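Local coordinates for protein nicotinate phosphoribosyltransferase (Saccharomyces cerevisiae, PDB 1VLP) that catalyses the ATP-dependent first step of NAD biosynthesis from nicotinic acid, joining nicotinate to the phosphoribosyl group of 5-phosphoribosyl 1-diphosphate to give nicotinate ribonucleotide, at residues Ile253-Leu258 / Val417-Glu422; His259-Ala264 / Thr287-Lys292; His244-Gly249 / Asp266-Thr271. All blocks are in the same frame, centred on the assembly; numbering follows the deposited sequence.

Contact 1. Residues Ile253-Leu258 / Val417-Glu422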
ATOM      1  N   ILE A 253     -10.805  17.231   5.539  1.00  8.87           N
ATOM      2  CA  ILE A 253     -10.410  18.618   5.407  1.00  9.82           C
ATOM      3  C   ILE A 253     -11.592  19.485   5.867  1.00 11.68           C
ATOM      4  O   ILE A 253     -11.429  20.349   6.704  1.00 20.30           O
ATOM      5  CB  ILE A 253      -9.915  18.960   3.982  1.00  8.44           C
ATOM      6  CG1 ILE A 253      -8.539  18.341   3.740  1.00  6.37           C
ATOM      7  CG2 ILE A 253      -9.747  20.450   3.830  1.00 17.00           C
ATOM      8  CD1 ILE A 253      -8.101  18.304   2.325  1.00 12.53           C
ATOM      9  N   SER A 254     -12.797  19.235   5.378  1.00 14.31           N
ATOM     10  CA  SER A 254     -13.910  20.044   5.837  1.00 17.61           C
ATOM     11  C   SER A 254     -15.092  19.216   6.350  1.00 16.02           C
ATOM     12  O   SER A 254     -16.134  19.764   6.640  1.00 15.14           O
ATOM     13  CB  SER A 254     -14.320  21.019   4.727  1.00 18.17           C
ATOM     14  OG  SER A 254     -14.296  20.364   3.466  1.00 23.40           O
ATOM     15  N   GLU A 255     -14.891  17.906   6.488  1.00 10.85           N
ATOM     16  CA  GLU A 255     -15.915  16.996   6.986  1.00 11.84           C
ATOM     17  C   GLU A 255     -17.173  16.939   6.089  1.00 12.38           C
ATOM     18  O   GLU A 255     -18.272  16.649   6.551  1.00 12.93           O
ATOM     19  CB  GLU A 255     -16.206  17.269   8.472  1.00 16.66           C
ATOM     20  CG  GLU A 255     -14.977  16.963   9.349  1.00 16.69           C
ATOM     21  CD  GLU A 255     -15.322  16.852  10.814  1.00 30.49           C
ATOM     22  OE1 GLU A 255     -15.957  17.784  11.361  1.00 40.47           O
ATOM     23  OE2 GLU A 255     -14.962  15.828  11.424  1.00 32.29           O
ATOM     24  N   ASP A 256     -16.986  17.190   4.789  1.00 10.67           N
ATOM     25  CA  ASP A 256     -18.023  16.917   3.823  1.00 10.68           C
ATOM     26  C   ASP A 256     -17.861  15.459   3.354  1.00  9.07           C
ATOM     27  O   ASP A 256     -17.206  15.181   2.320  1.00  8.60           O
ATOM     28  CB  ASP A 256     -17.937  17.864   2.615  1.00 11.10           C
ATOM     29  CG  ASP A 256     -19.193  17.794   1.738  1.00 20.25           C
ATOM     30  OD1 ASP A 256     -19.999  16.830   1.870  1.00 11.34           O
ATOM     31  OD2 ASP A 256     -19.400  18.732   0.944  1.00 24.09           O
ATOM     32  N   TYR A 257     -18.470  14.532   4.104  1.00  5.30           N
ATOM     33  CA  TYR A 257     -18.392  13.135   3.739  1.00  4.93           C
ATOM     34  C   TYR A 257     -19.384  12.844   2.644  1.00  5.79           C
ATOM     35  O   TYR A 257     -19.121  11.989   1.813  1.00  5.45           O
ATOM     36  CB  TYR A 257     -18.629  12.214   4.936  1.00  5.88           C
ATOM     37  CG  TYR A 257     -17.439  12.185   5.865  1.00  2.73           C
ATOM     38  CD1 TYR A 257     -17.220  13.225   6.779  1.00  8.56           C
ATOM     39  CD2 TYR A 257     -16.511  11.141   5.810  1.00  4.31           C
ATOM     40  CE1 TYR A 257     -16.122  13.185   7.627  1.00  5.62           C
ATOM     41  CE2 TYR A 257     -15.428  11.102   6.631  1.00  3.78           C
ATOM     42  CZ  TYR A 257     -15.239  12.121   7.550  1.00  4.67           C
ATOM     43  OH  TYR A 257     -14.134  12.079   8.356  1.00  4.55           O
ATOM     44  N   LEU A 258     -20.503  13.564   2.657  1.00  7.48           N
ATOM     45  CA  LEU A 258     -21.584  13.357   1.661  1.00 11.74           C
ATOM     46  C   LEU A 258     -21.041  13.492   0.222  1.00  8.74           C
ATOM     47  O   LEU A 258     -21.478  12.779  -0.662  1.00  8.20           O
ATOM     48  CB  LEU A 258     -22.731  14.342   1.896  1.00 15.96           C
ATOM     49  CG  LEU A 258     -24.026  14.113   1.103  1.00 19.26           C
ATOM     50  CD1 LEU A 258     -24.651  12.766   1.464  1.00 18.09           C
ATOM     51  CD2 LEU A 258     -25.013  15.241   1.355  1.00 15.66           C
ATOM     52  N   VAL A 417     -17.301   7.974  13.209  1.00  5.51           N
ATOM     53  CA  VAL A 417     -17.725   6.852  12.361  1.00  8.13           C
ATOM     54  C   VAL A 417     -19.271   6.732  12.419  1.00  6.81           C
ATOM     55  O   VAL A 417     -19.957   6.580  11.382  1.00  5.83           O
ATOM     56  CB  VAL A 417     -17.044   5.534  12.812  1.00  8.79           C
ATOM     57  CG1 VAL A 417     -17.696   4.326  12.154  1.00  9.10           C
ATOM     58  CG2 VAL A 417     -15.506   5.575  12.520  1.00  5.55           C
ATOM     59  N   LYS A 418     -19.823   6.773  13.640  1.00  6.92           N
ATOM     60  CA  LYS A 418     -21.266   6.824  13.803  1.00  6.67           C
ATOM     61  C   LYS A 418     -21.975   7.954  13.045  1.00  7.11           C
ATOM     62  O   LYS A 418     -22.998   7.685  12.384  1.00  9.51           O
ATOM     63  CB  LYS A 418     -21.611   6.938  15.289  1.00  8.07           C
ATOM     64  CG  LYS A 418     -23.090   7.089  15.552  1.00 10.07           C
ATOM     65  CD  LYS A 418     -23.410   6.889  17.003  1.00 15.03           C
ATOM     66  CE  LYS A 418     -24.745   7.529  17.318  1.00 14.24           C
ATOM     67  NZ  LYS A 418     -25.248   7.022  18.605  1.00 27.55           N
ATOM     68  N   ARG A 419     -21.489   9.179  13.192  0.50  2.25           N
ATOM     69  CA  ARG A 419     -22.029  10.371  12.540  0.50  5.23           C
ATOM     70  C   ARG A 419     -22.017  10.212  11.009  0.50  2.13           C
ATOM     71  O   ARG A 419     -22.966  10.587  10.337  0.50  2.00           O
ATOM     72  CB  ARG A 419     -21.146  11.600  12.788  0.50  7.09           C
ATOM     73  CG  ARG A 419     -21.172  12.295  14.144  0.50  3.06           C
ATOM     74  CD  ARG A 419     -20.488  13.700  14.105  0.50 10.22           C
ATOM     75  NE  ARG A 419     -19.253  13.822  13.282  0.50 15.68           N
ATOM     76  CZ  ARG A 419     -19.203  14.213  12.004  0.50 14.81           C
ATOM     77  NH1 ARG A 419     -20.310  14.495  11.341  0.50 14.73           N
ATOM     78  NH2 ARG A 419     -18.040  14.316  11.371  0.50 12.53           N
ATOM     79  N   VAL A 420     -20.912   9.685  10.479  1.00  7.09           N
ATOM     80  CA  VAL A 420     -20.711   9.498   9.031  1.00  7.13           C
ATOM     81  C   VAL A 420     -21.645   8.415   8.485  1.00  8.89           C
ATOM     82  O   VAL A 420     -22.290   8.616   7.455  1.00 11.68           O
ATOM     83  CB  VAL A 420     -19.215   9.188   8.652  1.00  2.58           C
ATOM     84  CG1 VAL A 420     -19.064   8.787   7.180  1.00  5.06           C
ATOM     85  CG2 VAL A 420     -18.335  10.375   8.916  1.00  7.21           C
ATOM     86  N   LYS A 421     -21.757   7.286   9.177  1.00  9.72           N
ATOM     87  CA  LYS A 421     -22.703   6.242   8.756  1.00 12.76           C
ATOM     88  C   LYS A 421     -24.134   6.779   8.622  1.00 14.54           C
ATOM     89  O   LYS A 421     -24.881   6.396   7.699  1.00 14.38           O
ATOM     90  CB  LYS A 421     -22.675   5.075   9.719  1.00 14.08           C
ATOM     91  CG  LYS A 421     -21.505   4.170   9.542  1.00 11.65           C
ATOM     92  CD  LYS A 421     -21.409   3.262  10.742  1.00 11.29           C
ATOM     93  CE  LYS A 421     -20.505   2.116  10.557  1.00  7.77           C
ATOM     94  NZ  LYS A 421     -20.499   1.344  11.847  1.00  8.39           N
ATOM     95  N   GLU A 422     -24.484   7.709   9.509  1.00 13.26           N
ATOM     96  CA  GLU A 422     -25.790   8.366   9.485  1.00 14.96           C
ATOM     97  C   GLU A 422     -25.901   9.289   8.279  1.00 12.82           C
ATOM     98  O   GLU A 422     -26.850   9.152   7.497  1.00 10.88           O
ATOM     99  CB  GLU A 422     -26.004   9.134  10.786  1.00 13.90           C
ATOM    100  CG  GLU A 422     -26.140   8.206  11.996  1.00 21.21           C
ATOM    101  CD  GLU A 422     -26.191   8.919  13.360  1.00 25.78           C
ATOM    102  OE1 GLU A 422     -26.059  10.177  13.423  1.00 31.73           O
ATOM    103  OE2 GLU A 422     -26.355   8.191  14.378  1.00 37.17           O
TER

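Contact 2. Residues His259-Ala264 / Thr287-Lys292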
ATOM      1  N   HIS A 259     -20.102  14.405  -0.003  1.00  7.47           N
ATOM      2  CA  HIS A 259     -19.566  14.605  -1.344  1.00  7.19           C
ATOM      3  C   HIS A 259     -18.125  14.174  -1.536  1.00  6.45           C
ATOM      4  O   HIS A 259     -17.546  14.459  -2.570  1.00  8.17           O
ATOM      5  CB  HIS A 259     -19.721  16.067  -1.747  1.00 10.31           C
ATOM      6  CG  HIS A 259     -21.118  16.576  -1.602  1.00 13.38           C
ATOM      7  ND1 HIS A 259     -21.467  17.533  -0.676  1.00 17.56           N
ATOM      8  CD2 HIS A 259     -22.257  16.250  -2.259  1.00 14.87           C
ATOM      9  CE1 HIS A 259     -22.761  17.791  -0.785  1.00 24.61           C
ATOM     10  NE2 HIS A 259     -23.263  17.023  -1.734  1.00 14.85           N
ATOM     11  N   ALA A 260     -17.548  13.484  -0.552  1.00  5.18           N
ATOM     12  CA  ALA A 260     -16.111  13.172  -0.551  1.00  4.10           C
ATOM     13  C   ALA A 260     -15.696  12.207  -1.682  1.00  4.19           C
ATOM     14  O   ALA A 260     -14.674  12.432  -2.317  1.00  2.75           O
ATOM     15  CB  ALA A 260     -15.709  12.595   0.773  1.00  2.71           C
ATOM     16  N   ASN A 261     -16.487  11.170  -1.963  1.00  2.61           N
ATOM     17  CA  ASN A 261     -16.103  10.236  -3.033  1.00  2.27           C
ATOM     18  C   ASN A 261     -16.003  10.953  -4.387  1.00  3.77           C
ATOM     19  O   ASN A 261     -15.002  10.841  -5.076  1.00  4.01           O
ATOM     20  CB  ASN A 261     -16.990   9.003  -3.061  1.00  4.51           C
ATOM     21  CG  ASN A 261     -16.474   7.890  -2.153  1.00  2.48           C
ATOM     22  OD1 ASN A 261     -15.291   7.556  -2.190  1.00  3.27           O
ATOM     23  ND2 ASN A 261     -17.366   7.292  -1.378  1.00  3.94           N
ATOM     24  N   LYS A 262     -17.000  11.757  -4.707  1.00  2.38           N
ATOM     25  CA  LYS A 262     -17.008  12.513  -5.965  1.00  5.42           C
ATOM     26  C   LYS A 262     -15.905  13.563  -5.970  1.00  4.40           C
ATOM     27  O   LYS A 262     -15.190  13.720  -6.948  1.00  4.01           O
ATOM     28  CB  LYS A 262     -18.376  13.159  -6.161  1.00  7.65           C
ATOM     29  CG  LYS A 262     -18.473  13.981  -7.451  1.00 13.51           C
ATOM     30  CD  LYS A 262     -19.886  14.090  -7.988  1.00 22.62           C
ATOM     31  CE  LYS A 262     -19.890  14.748  -9.380  1.00 22.21           C
ATOM     32  NZ  LYS A 262     -19.031  16.001  -9.382  1.00 21.76           N
ATOM     33  N   ASN A 263     -15.728  14.279  -4.855  1.00  5.99           N
ATOM     34  CA  ASN A 263     -14.696  15.312  -4.792  1.00  4.36           C
ATOM     35  C   ASN A 263     -13.315  14.718  -4.953  1.00  3.77           C
ATOM     36  O   ASN A 263     -12.471  15.287  -5.655  1.00  3.56           O
ATOM     37  CB  ASN A 263     -14.775  16.088  -3.491  1.00  6.84           C
ATOM     38  CG  ASN A 263     -15.935  17.060  -3.474  1.00  6.85           C
ATOM     39  OD1 ASN A 263     -16.420  17.469  -4.519  1.00  9.68           O
ATOM     40  ND2 ASN A 263     -16.390  17.434  -2.276  1.00 11.78           N
ATOM     41  N   ALA A 264     -13.088  13.554  -4.335  1.00  2.00           N
ATOM     42  CA  ALA A 264     -11.825  12.871  -4.449  1.00  2.00           C
ATOM     43  C   ALA A 264     -11.569  12.422  -5.889  1.00  2.60           C
ATOM     44  O   ALA A 264     -10.445  12.547  -6.339  1.00  2.00           O
ATOM     45  CB  ALA A 264     -11.720  11.658  -3.508  1.00  5.95           C
ATOM     46  N   THR A 287     -18.774   0.697  -0.216  1.00  4.61           N
ATOM     47  CA  THR A 287     -18.969   0.673  -1.665  1.00  7.31           C
ATOM     48  C   THR A 287     -20.312   1.259  -2.178  1.00  5.41           C
ATOM     49  O   THR A 287     -20.339   1.928  -3.216  1.00  4.12           O
ATOM     50  CB  THR A 287     -18.675  -0.735  -2.178  1.00  6.55           C
ATOM     51  OG1 THR A 287     -17.285  -1.008  -1.978  1.00  7.48           O
ATOM     52  CG2 THR A 287     -19.010  -0.837  -3.654  1.00 10.06           C
ATOM     53  N   ASP A 288     -21.396   1.085  -1.433  1.00  5.20           N
ATOM     54  CA  ASP A 288     -22.680   1.707  -1.785  1.00  5.42           C
ATOM     55  C   ASP A 288     -22.642   3.244  -1.967  1.00  7.02           C
ATOM     56  O   ASP A 288     -23.252   3.798  -2.921  1.00  6.40           O
ATOM     57  CB  ASP A 288     -23.715   1.327  -0.730  1.00  8.30           C
ATOM     58  CG  ASP A 288     -24.106  -0.140  -0.773  1.00 16.36           C
ATOM     59  OD1 ASP A 288     -23.816  -0.818  -1.772  1.00 14.80           O
ATOM     60  OD2 ASP A 288     -24.701  -0.617   0.219  1.00 23.19           O
ATOM     61  N   ASP A 289     -21.956   3.945  -1.055  1.00  6.48           N
ATOM     62  CA  ASP A 289     -21.859   5.391  -1.166  1.00  3.87           C
ATOM     63  C   ASP A 289     -21.084   5.759  -2.441  1.00  3.76           C
ATOM     64  O   ASP A 289     -21.480   6.684  -3.181  1.00  4.59           O
ATOM     65  CB  ASP A 289     -21.145   6.007   0.031  1.00  5.85           C
ATOM     66  CG  ASP A 289     -21.065   7.492  -0.090  1.00  9.92           C
ATOM     67  OD1 ASP A 289     -22.142   8.085   0.061  1.00  3.33           O
ATOM     68  OD2 ASP A 289     -19.975   8.039  -0.391  1.00  8.93           O
ATOM     69  N   PHE A 290     -19.976   5.037  -2.649  1.00  4.00           N
ATOM     70  CA  PHE A 290     -19.127   5.224  -3.828  1.00  5.50           C
ATOM     71  C   PHE A 290     -19.937   5.065  -5.114  1.00  4.41           C
ATOM     72  O   PHE A 290     -19.871   5.914  -6.018  1.00  4.35           O
ATOM     73  CB  PHE A 290     -17.941   4.276  -3.860  1.00  5.25           C
ATOM     74  CG  PHE A 290     -17.035   4.535  -5.010  1.00  6.98           C
ATOM     75  CD1 PHE A 290     -16.043   5.494  -4.942  1.00  4.47           C
ATOM     76  CD2 PHE A 290     -17.209   3.858  -6.197  1.00 10.43           C
ATOM     77  CE1 PHE A 290     -15.260   5.757  -6.019  1.00  9.22           C
ATOM     78  CE2 PHE A 290     -16.407   4.152  -7.289  1.00  4.10           C
ATOM     79  CZ  PHE A 290     -15.455   5.067  -7.194  1.00  5.97           C
ATOM     80  N   LEU A 291     -20.712   4.001  -5.182  1.00  6.23           N
ATOM     81  CA  LEU A 291     -21.522   3.699  -6.389  1.00  5.76           C
ATOM     82  C   LEU A 291     -22.564   4.777  -6.768  1.00  7.11           C
ATOM     83  O   LEU A 291     -22.854   4.986  -7.958  1.00  4.92           O
ATOM     84  CB  LEU A 291     -22.133   2.326  -6.250  1.00  4.10           C
ATOM     85  CG  LEU A 291     -21.118   1.164  -6.366  1.00  5.43           C
ATOM     86  CD1 LEU A 291     -21.848  -0.149  -6.291  1.00  6.42           C
ATOM     87  CD2 LEU A 291     -20.173   1.208  -7.611  1.00  8.83           C
ATOM     88  N   LYS A 292     -23.080   5.540  -5.802  1.00  6.21           N
ATOM     89  CA  LYS A 292     -24.024   6.596  -6.142  1.00  5.86           C
ATOM     90  C   LYS A 292     -23.486   7.611  -7.152  1.00  4.68           C
ATOM     91  O   LYS A 292     -24.265   8.169  -7.892  1.00  8.39           O
ATOM     92  CB  LYS A 292     -24.455   7.410  -4.914  1.00  6.14           C
ATOM     93  CG  LYS A 292     -25.229   6.684  -3.865  1.00 13.45           C
ATOM     94  CD  LYS A 292     -25.422   7.619  -2.644  1.00 16.36           C
ATOM     95  CE  LYS A 292     -26.441   7.044  -1.655  1.00 25.07           C
ATOM     96  NZ  LYS A 292     -26.872   8.069  -0.643  1.00 30.01           N
TER
HETATM   97  O   HOH W   1     -18.997  10.434  -0.540  1.00  6.62           O

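Contact 3. Residues His244-Gly249 / Asp266-Thr271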
ATOM      1  N   HIS A 244      -6.584   4.579   0.299  1.00  8.02           N
ATOM      2  CA  HIS A 244      -7.680   5.087   1.167  1.00  5.00           C
ATOM      3  C   HIS A 244      -7.409   6.466   1.679  1.00  4.36           C
ATOM      4  O   HIS A 244      -8.352   7.245   1.821  1.00  2.82           O
ATOM      5  CB  HIS A 244      -7.981   4.174   2.355  1.00  6.07           C
ATOM      6  CG  HIS A 244      -8.460   2.809   1.981  1.00 11.12           C
ATOM      7  ND1 HIS A 244      -9.694   2.575   1.416  1.00 12.31           N
ATOM      8  CD2 HIS A 244      -7.836   1.604   2.048  1.00  9.25           C
ATOM      9  CE1 HIS A 244      -9.819   1.275   1.182  1.00 12.33           C
ATOM     10  NE2 HIS A 244      -8.706   0.665   1.565  1.00 14.34           N
ATOM     11  N   GLU A 245      -6.131   6.779   1.931  1.00  5.16           N
ATOM     12  CA  GLU A 245      -5.793   8.036   2.600  1.00  7.32           C
ATOM     13  C   GLU A 245      -6.208   9.256   1.772  1.00  4.43           C
ATOM     14  O   GLU A 245      -6.561  10.298   2.319  1.00  6.13           O
ATOM     15  CB  GLU A 245      -4.324   8.047   3.036  1.00  8.89           C
ATOM     16  CG  GLU A 245      -3.319   8.159   2.032  1.00 11.38           C
ATOM     17  CD  GLU A 245      -1.874   8.342   2.646  1.00 12.75           C
ATOM     18  OE1 GLU A 245      -1.686   9.346   3.373  1.00 25.12           O
ATOM     19  OE2 GLU A 245      -0.987   7.569   2.302  1.00 21.31           O
ATOM     20  N   TRP A 246      -6.322   9.082   0.448  1.00  2.64           N
ATOM     21  CA  TRP A 246      -6.821  10.129  -0.428  1.00  3.29           C
ATOM     22  C   TRP A 246      -8.218  10.537  -0.101  1.00  3.92           C
ATOM     23  O   TRP A 246      -8.434  11.691   0.266  1.00  2.00           O
ATOM     24  CB  TRP A 246      -6.672   9.730  -1.908  1.00  7.45           C
ATOM     25  CG  TRP A 246      -7.064  10.809  -2.839  1.00  3.01           C
ATOM     26  CD1 TRP A 246      -8.073  10.752  -3.758  1.00  8.45           C
ATOM     27  CD2 TRP A 246      -6.457  12.103  -2.995  1.00  5.85           C
ATOM     28  NE1 TRP A 246      -8.138  11.916  -4.444  1.00  4.63           N
ATOM     29  CE2 TRP A 246      -7.170  12.767  -4.015  1.00  6.26           C
ATOM     30  CE3 TRP A 246      -5.381  12.772  -2.370  1.00  4.61           C
ATOM     31  CZ2 TRP A 246      -6.858  14.075  -4.425  1.00  9.83           C
ATOM     32  CZ3 TRP A 246      -5.074  14.058  -2.777  1.00  6.80           C
ATOM     33  CH2 TRP A 246      -5.795  14.691  -3.784  1.00  6.11           C
ATOM     34  N   VAL A 247      -9.213   9.655  -0.226  1.00  3.00           N
ATOM     35  CA  VAL A 247     -10.585  10.135   0.079  1.00  4.85           C
ATOM     36  C   VAL A 247     -10.783  10.458   1.565  1.00  2.13           C
ATOM     37  O   VAL A 247     -11.575  11.320   1.875  1.00  3.68           O
ATOM     38  CB  VAL A 247     -11.764   9.249  -0.474  1.00  8.05           C
ATOM     39  CG1 VAL A 247     -11.873   7.958   0.239  1.00 11.32           C
ATOM     40  CG2 VAL A 247     -13.127  10.049  -0.402  1.00  5.80           C
HETATM   41  N   MSE A 248     -10.094   9.742   2.447  1.00  3.26           N
HETATM   42  CA  MSE A 248     -10.115  10.036   3.931  1.00  4.12           C
HETATM   43  C   MSE A 248      -9.666  11.454   4.155  1.00  4.48           C
HETATM   44  O   MSE A 248     -10.348  12.207   4.850  1.00  4.44           O
HETATM   45  CB  MSE A 248      -9.241   9.052   4.690  1.00  2.77           C
HETATM   46  CG  MSE A 248      -9.692   7.607   4.678  1.00  4.89           C
HETATM   47 SE   MSE A 248      -8.371   6.463   5.517  1.00 13.49          SE
HETATM   48  CE  MSE A 248      -8.459   7.142   7.342  1.00  7.28           C
ATOM     49  N   GLY A 249      -8.545  11.879   3.537  1.00  2.54           N
ATOM     50  CA  GLY A 249      -8.090  13.263   3.687  1.00  5.67           C
ATOM     51  C   GLY A 249      -9.035  14.280   3.085  1.00  3.89           C
ATOM     52  O   GLY A 249      -9.361  15.289   3.686  1.00  6.17           O
ATOM     53  N   ASP A 266     -12.829  13.734  -8.671  1.00  5.99           N
ATOM     54  CA  ASP A 266     -12.593  14.933  -9.444  1.00  6.52           C
ATOM     55  C   ASP A 266     -11.181  15.401  -9.292  1.00  7.21           C
ATOM     56  O   ASP A 266     -10.517  15.762 -10.286  1.00 10.05           O
ATOM     57  CB  ASP A 266     -13.522  16.043  -8.997  1.00  8.19           C
ATOM     58  CG  ASP A 266     -14.889  15.932  -9.595  1.00 13.68           C
ATOM     59  OD1 ASP A 266     -15.012  15.447 -10.719  1.00 13.97           O
ATOM     60  OD2 ASP A 266     -15.839  16.403  -8.958  1.00  8.60           O
ATOM     61  N   CYS A 267     -10.717  15.487  -8.061  0.50  2.00           N
ATOM     62  CA  CYS A 267      -9.423  15.987  -7.837  0.50  2.50           C
ATOM     63  C   CYS A 267      -8.365  15.088  -8.454  0.50  5.51           C
ATOM     64  O   CYS A 267      -7.380  15.550  -9.021  0.50  3.27           O
ATOM     65  CB  CYS A 267      -9.130  16.086  -6.348  0.50  7.24           C
ATOM     66  SG  CYS A 267      -9.741  17.523  -5.560  0.50  5.67           S
ATOM     67  N   TRP A 268      -8.566  13.777  -8.326  1.00  6.03           N
ATOM     68  CA  TRP A 268      -7.602  12.818  -8.855  1.00  6.07           C
ATOM     69  C   TRP A 268      -7.533  13.004 -10.369  1.00  4.28           C
ATOM     70  O   TRP A 268      -6.464  13.106 -10.941  1.00  6.26           O
ATOM     71  CB  TRP A 268      -8.009  11.383  -8.467  1.00  8.14           C
ATOM     72  CG  TRP A 268      -6.948  10.330  -8.685  1.00  8.72           C
ATOM     73  CD1 TRP A 268      -6.878   9.428  -9.689  1.00  5.42           C
ATOM     74  CD2 TRP A 268      -5.832  10.043  -7.818  1.00  8.66           C
ATOM     75  NE1 TRP A 268      -5.812   8.583  -9.511  1.00 10.72           N
ATOM     76  CE2 TRP A 268      -5.133   8.955  -8.388  1.00  9.22           C
ATOM     77  CE3 TRP A 268      -5.349  10.613  -6.634  1.00  4.45           C
ATOM     78  CZ2 TRP A 268      -3.999   8.403  -7.798  1.00 10.89           C
ATOM     79  CZ3 TRP A 268      -4.198  10.066  -6.052  1.00  5.33           C
ATOM     80  CH2 TRP A 268      -3.547   8.981  -6.642  1.00 10.46           C
ATOM     81  N   ILE A 269      -8.692  13.089 -11.004  1.00  8.30           N
ATOM     82  CA  ILE A 269      -8.779  13.157 -12.465  1.00  8.77           C
ATOM     83  C   ILE A 269      -8.203  14.479 -12.986  1.00 11.36           C
ATOM     84  O   ILE A 269      -7.491  14.499 -13.990  1.00 11.05           O
ATOM     85  CB  ILE A 269     -10.239  12.976 -12.935  1.00  8.88           C
ATOM     86  CG1 ILE A 269     -10.637  11.515 -12.836  1.00  8.70           C
ATOM     87  CG2 ILE A 269     -10.423  13.387 -14.403  1.00 14.55           C
ATOM     88  CD1 ILE A 269     -12.127  11.271 -12.887  1.00 11.32           C
ATOM     89  N   ASN A 270      -8.539  15.570 -12.310  1.00 12.43           N
ATOM     90  CA  ASN A 270      -8.032  16.881 -12.664  1.00 16.50           C
ATOM     91  C   ASN A 270      -6.504  16.940 -12.505  1.00 15.10           C
ATOM     92  O   ASN A 270      -5.843  17.635 -13.279  1.00 16.47           O
ATOM     93  CB  ASN A 270      -8.791  17.986 -11.900  1.00 14.78           C
ATOM     94  CG  ASN A 270     -10.285  18.093 -12.308  1.00 16.66           C
ATOM     95  OD1 ASN A 270     -10.706  17.686 -13.400  1.00 24.82           O
ATOM     96  ND2 ASN A 270     -11.087  18.641 -11.410  1.00 22.09           N
ATOM     97  N   THR A 271      -5.927  16.147 -11.599  1.00 12.71           N
ATOM     98  CA  THR A 271      -4.476  16.089 -11.426  1.00 11.50           C
ATOM     99  C   THR A 271      -3.696  15.263 -12.469  1.00 12.33           C
ATOM    100  O   THR A 271      -2.669  15.700 -12.988  1.00 12.41           O
ATOM    101  CB  THR A 271      -4.120  15.570 -10.021  1.00 14.87           C
ATOM    102  OG1 THR A 271      -4.791  16.400  -9.069  1.00 15.48           O
ATOM    103  CG2 THR A 271      -2.599  15.586  -9.763  1.00 13.82           C
TER

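Contact 1. Residues Ile253-Leu258 / Val417-Glu422
Val420 sets one methyl squarely on the ring of Tyr257, a CH-pi contact that holds the C-terminal helix 414-423 against the turn leaving helix 244-254, on the outside of the barrel-like domain of this type II phosphoribosyltransferase. The packing here is close and central: Val420 CG2 stands 3.5 Å from the centroid of the Tyr257 ring, only 4° off its normal, so it lies at nearly equal distance from all the ring carbons. Both valine methyls take part. With CG1 anti to the backbone N (chi1 171°), CG2 is turned over the ring centre while CG1 drops to one side, 3.7 Å from Tyr257 CD2. Ile401 and Ile403 also pack on Val420, and Phe285 meets the Tyr257 ring edge-to-face, so this half of the contact is buried.

The other half is looser and lies nearer solvent. Glu255 leaves the helix with positive phi, and its chain, extended beyond CG, brings OE2 within reach of Arg419 NH2. The two chains cross at about a right angle, with the planes of their charged groups 56° apart, so the pairing is not the flat two-pronged kind; it counts as a salt bridge without a hydrogen bond. Arg419 also turns NH1 to Glu423 in its own helix, and that partner is probably the stronger one. Arg419 is modelled in two conformers, and the ion pair is doubtful for the other one; in the conformer described, a single nitrogen makes a long salt bridge, Arg419 NH2 to Glu255 OE2, at 3.4 Å.

Contact 2. Residues His259-Ala264 / Thr287-Lys292
Asn261 reaches from the first turn of helix 260-272 to helix 287-291 and uses the two ends of its amide differently. ND2 gives a hydrogen bond to Asp289 OD2, 2.9 Å long with an N-H...O angle of 150°. The acceptor lies close to the amide plane, and it is the anti lone pair of OD2, away from the other carboxylate oxygen, that is used. Asp289 can offer that oxygen because its CG is anti to the backbone N (chi1 -179°), which sends the carboxylate across to the neighbouring helix.

Phe290 has the same first torsion, but starting one residue further round the helix its ring crosses Asn261 at about a right angle and presents its CD1 edge to the amide oxygen. Asn261 OD1 sits in the ring plane, 3.5 Å from Phe290 CD1. A water joins the polar side: it accepts from Asn261 N (water oxygen to N 3.0 Å) and lies 2.6 Å from Asp289 OD2, to which it can donate. All three side chains are buried, and Val247 packs on Asn261.

OD2 thus accepts a hydrogen bond from the amide and probably one from the water, which would help to stabilise a negative charge in the interior, while the amide oxygen faces the weakly positive hydrogens of the aromatic edge.

Contact 3. Residues His244-Gly249 / Asp266-Thr271
Trp246 and Trp268 meet in an edge-to-face aromatic pair between helices 244-254 and 260-272. The six-membered ring of Trp268 turns its edge to the indole face of Trp246, with CE3 leading: that atom lies 3.7 Å above the Trp246 plane and 3.8 Å from both Trp246 NE1 and Trp246 CE2. The five-membered ring of Trp246 and the six-membered ring of Trp268 have centroids 5.0 Å apart and planes inclined at 61°. At the rim of the same indole, Cys267 CB comes in near the ring plane, 3.6 Å from Trp246 CZ2.

Further out, several groups set these rings in place. Trp246 CG is anti to the backbone N (chi1 -175°), which carries the indole over to helix 260-272, where NE1 is hydrogen-bonded to Ala264 O one turn before Trp268. Ala34 of helix 26-38 touches both tryptophans, and Phe272 meets Trp268 edge-to-face. Separately, helix 260-272 has a local tie of its own: Thr271 OG1 donates to Cys267 O at 2.7 Å, from the opposite face of that carbonyl to Thr271 N.

This is aromatic helix-helix packing close to the probable nicotinate site. The Trp268 side chain is about 7 Å from those of Tyr27 and Thr241, which by similarity bind nicotinate, and the pair may form part of the surroundings of that pocket.

How the contacts relate
The three contacts lie on the same side of the chain's centre, within the NAPRTase family region. Centre to centre, contacts 2 and 3 are about 11 Å apart and share helix 260-272; contact 1 is about 12 Å from contact 2 and about 16 Å from contact 3, with which it shares helix 244-254. Along the chain 244-249 comes first, then 253-258, 259-264, 266-271, 287-292 and, much later, 417-422. Contact 2 is therefore nested inside the loop closed by contact 1, while contact 3 crosses both. Val247 packing on Ala260 and Ala264 joins contacts 2 and 3 directly. Two successive helices are thus tied to each other near the probable nicotinate site, the second also to helix 287-291, and the turn between them to the C-terminal helix 414-423.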